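Local coordinates for Cys-Gly metallodipeptidase DUG1 (PDB 4G1P), which hydrolyses the dipeptide Cys-Gly as a zinc- or manganese-dependent peptidase and is the catalytic component of the complex that degrades glutathione, at residues A[100-105]-A[135-140]. Sequence-based numbering, arbitrary orientation.
Sequences YGHYDV and VTDDTG. With ZN (zinc ion), chain B.
Part of the two-zinc centre of this M20 family peptidase lies where H102, ending strand 96-102, and D137, on helix 135-154, meet in a buried contact of the catalytic domain. D137 OD2 coordinates a zinc ion at 2.0 Å, with E172 and H450 on the same metal; D137 also serves the second zinc, with D200. D137 OD1 lies near the plane of the H102 ring and accepts a weak bond from H102 NE2 at 2.9 Å (N-H...O 123°), carboxylate and ring planes standing 86° apart. H102 probably binds the second zinc, as in relatives. D138, joined to D137 by a cis peptide, supplies a CH-pi contact: D138 CB sits 3.3 Å from the H102 ring centroid, over one face. H102 ND1 donates to D104 O at 3.1 Å, which would help fix the ring's rotation. An alanine in place of H102 would probably leave D104 O without the ND1 donor and open a gap over D138 CB. D138 CG, anti to its backbone N (chi1 -174°), carries OD2 to H102 N, which donates to its anti lone pair at 2.9 Å. One water bridges H102 O, D104 O, D138 N and T139 OG1, the last also hydrogen-bonded to K45 NZ.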
loop_
_atom_site.group_PDB
_atom_site.type_symbol
_atom_site.label_atom_id
_atom_site.label_comp_id
_atom_site.label_asym_id
_atom_site.label_seq_id
_atom_site.Cartn_x
_atom_site.Cartn_y
_atom_site.Cartn_z
ATOM N N TYR A 100 -15.257 -30.538 6.167
ATOM C CA TYR A 100 -15.007 -29.131 6.451
ATOM C C TYR A 100 -14.512 -28.411 5.207
ATOM O O TYR A 100 -13.757 -28.981 4.401
ATOM C CB TYR A 100 -13.953 -29.012 7.540
ATOM C CG TYR A 100 -13.238 -27.681 7.581
ATOM C CD1 TYR A 100 -12.120 -27.434 6.779
ATOM C CD2 TYR A 100 -13.657 -26.680 8.445
ATOM C CE1 TYR A 100 -11.478 -26.226 6.811
ATOM C CE2 TYR A 100 -13.006 -25.475 8.496
ATOM C CZ TYR A 100 -11.921 -25.252 7.679
ATOM O OH TYR A 100 -11.279 -24.049 7.739
ATOM N N GLY A 101 -14.914 -27.147 5.079
ATOM C CA GLY A 101 -14.441 -26.262 4.029
ATOM C C GLY A 101 -14.715 -24.822 4.428
ATOM O O GLY A 101 -15.149 -24.544 5.552
ATOM N N HIS A 102 -14.480 -23.887 3.524
ATOM C CA HIS A 102 -14.715 -22.501 3.878
ATOM C C HIS A 102 -15.297 -21.692 2.745
ATOM O O HIS A 102 -14.900 -21.835 1.582
ATOM C CB HIS A 102 -13.451 -21.844 4.440
ATOM C CG HIS A 102 -12.351 -21.639 3.441
ATOM N ND1 HIS A 102 -12.253 -20.504 2.663
ATOM C CD2 HIS A 102 -11.268 -22.398 3.139
ATOM C CE1 HIS A 102 -11.172 -20.590 1.904
ATOM N NE2 HIS A 102 -10.556 -21.727 2.177
ATOM N N TYR A 103 -16.241 -20.830 3.099
ATOM C CA TYR A 103 -16.982 -20.089 2.097
ATOM C C TYR A 103 -16.561 -18.634 1.915
ATOM O O TYR A 103 -17.077 -17.964 1.023
ATOM C CB TYR A 103 -18.471 -20.182 2.368
ATOM C CG TYR A 103 -18.927 -19.611 3.686
ATOM C CD1 TYR A 103 -19.107 -18.240 3.847
ATOM C CD2 TYR A 103 -19.234 -20.446 4.767
ATOM C CE1 TYR A 103 -19.550 -17.704 5.054
ATOM C CE2 TYR A 103 -19.683 -19.921 5.970
ATOM C CZ TYR A 103 -19.841 -18.542 6.105
ATOM O OH TYR A 103 -20.288 -18.001 7.287
ATOM N N ASP A 104 -15.652 -18.139 2.752
ATOM C CA ASP A 104 -15.099 -16.805 2.555
ATOM C C ASP A 104 -13.971 -16.945 1.562
ATOM O O ASP A 104 -13.555 -18.065 1.269
ATOM C CB ASP A 104 -14.597 -16.177 3.859
ATOM C CG ASP A 104 -13.487 -16.990 4.518
ATOM O OD1 ASP A 104 -13.696 -18.190 4.810
ATOM O OD2 ASP A 104 -12.397 -16.425 4.756
ATOM N N VAL A 105 -13.490 -15.813 1.045
ATOM C CA VAL A 105 -12.527 -15.783 -0.059
ATOM C C VAL A 105 -11.588 -14.588 0.041
ATOM O O VAL A 105 -11.925 -13.573 0.637
ATOM C CB VAL A 105 -13.248 -15.686 -1.432
ATOM C CG1 VAL A 105 -14.068 -16.940 -1.720
ATOM C CG2 VAL A 105 -14.137 -14.444 -1.497
ATOM N N VAL A 135 -13.050 -19.988 -6.659
ATOM C CA VAL A 135 -13.532 -21.171 -7.353
ATOM C C VAL A 135 -12.758 -22.438 -6.958
ATOM O O VAL A 135 -13.335 -23.514 -6.879
ATOM C CB VAL A 135 -13.620 -20.977 -8.884
ATOM C CG1 VAL A 135 -12.252 -21.046 -9.538
ATOM C CG2 VAL A 135 -14.549 -22.021 -9.471
ATOM N N THR A 136 -11.467 -22.300 -6.668
ATOM C CA THR A 136 -10.702 -23.416 -6.117
ATOM C C THR A 136 -10.479 -23.284 -4.604
ATOM O O THR A 136 -10.306 -24.278 -3.911
ATOM C CB THR A 136 -9.342 -23.612 -6.833
ATOM O OG1 THR A 136 -8.892 -24.954 -6.643
ATOM C CG2 THR A 136 -8.284 -22.677 -6.280
ATOM N N ASP A 137 -10.502 -22.062 -4.090
ATOM C CA ASP A 137 -10.168 -21.814 -2.698
ATOM C C ASP A 137 -11.234 -20.907 -2.110
ATOM O O ASP A 137 -11.042 -19.687 -2.072
ATOM C CB ASP A 137 -8.784 -21.149 -2.631
ATOM C CG ASP A 137 -8.332 -20.832 -1.209
ATOM O OD1 ASP A 137 -8.955 -21.310 -0.245
ATOM O OD2 ASP A 137 -7.327 -20.102 -1.055
ATOM N N ASP A 138 -12.346 -21.472 -1.633
ATOM C CA ASP A 138 -12.554 -22.908 -1.449
ATOM C C ASP A 138 -13.995 -23.266 -1.838
ATOM O O ASP A 138 -14.520 -24.296 -1.430
ATOM C CB ASP A 138 -12.327 -23.259 0.034
ATOM C CG ASP A 138 -12.372 -24.777 0.327
ATOM O OD1 ASP A 138 -11.802 -25.584 -0.448
ATOM O OD2 ASP A 138 -12.977 -25.158 1.348
ATOM N N THR A 139 -14.635 -22.408 -2.625
ATOM C CA THR A 139 -16.072 -22.553 -2.883
ATOM C C THR A 139 -16.440 -23.718 -3.841
ATOM O O THR A 139 -17.435 -24.412 -3.634
ATOM C CB THR A 139 -16.681 -21.206 -3.344
ATOM O OG1 THR A 139 -16.440 -20.225 -2.334
ATOM C CG2 THR A 139 -18.163 -21.317 -3.555
ATOM N N GLY A 140 -15.630 -23.935 -4.870
ATOM C CA GLY A 140 -15.800 -25.101 -5.712
ATOM C C GLY A 140 -15.797 -26.417 -4.935
ATOM O O GLY A 140 -16.772 -27.178 -4.994
HETATM ZN ZN ZN B . -6.986 -19.261 0.753
HETATM O O HOH W 1 -14.440 -20.143 -0.499
#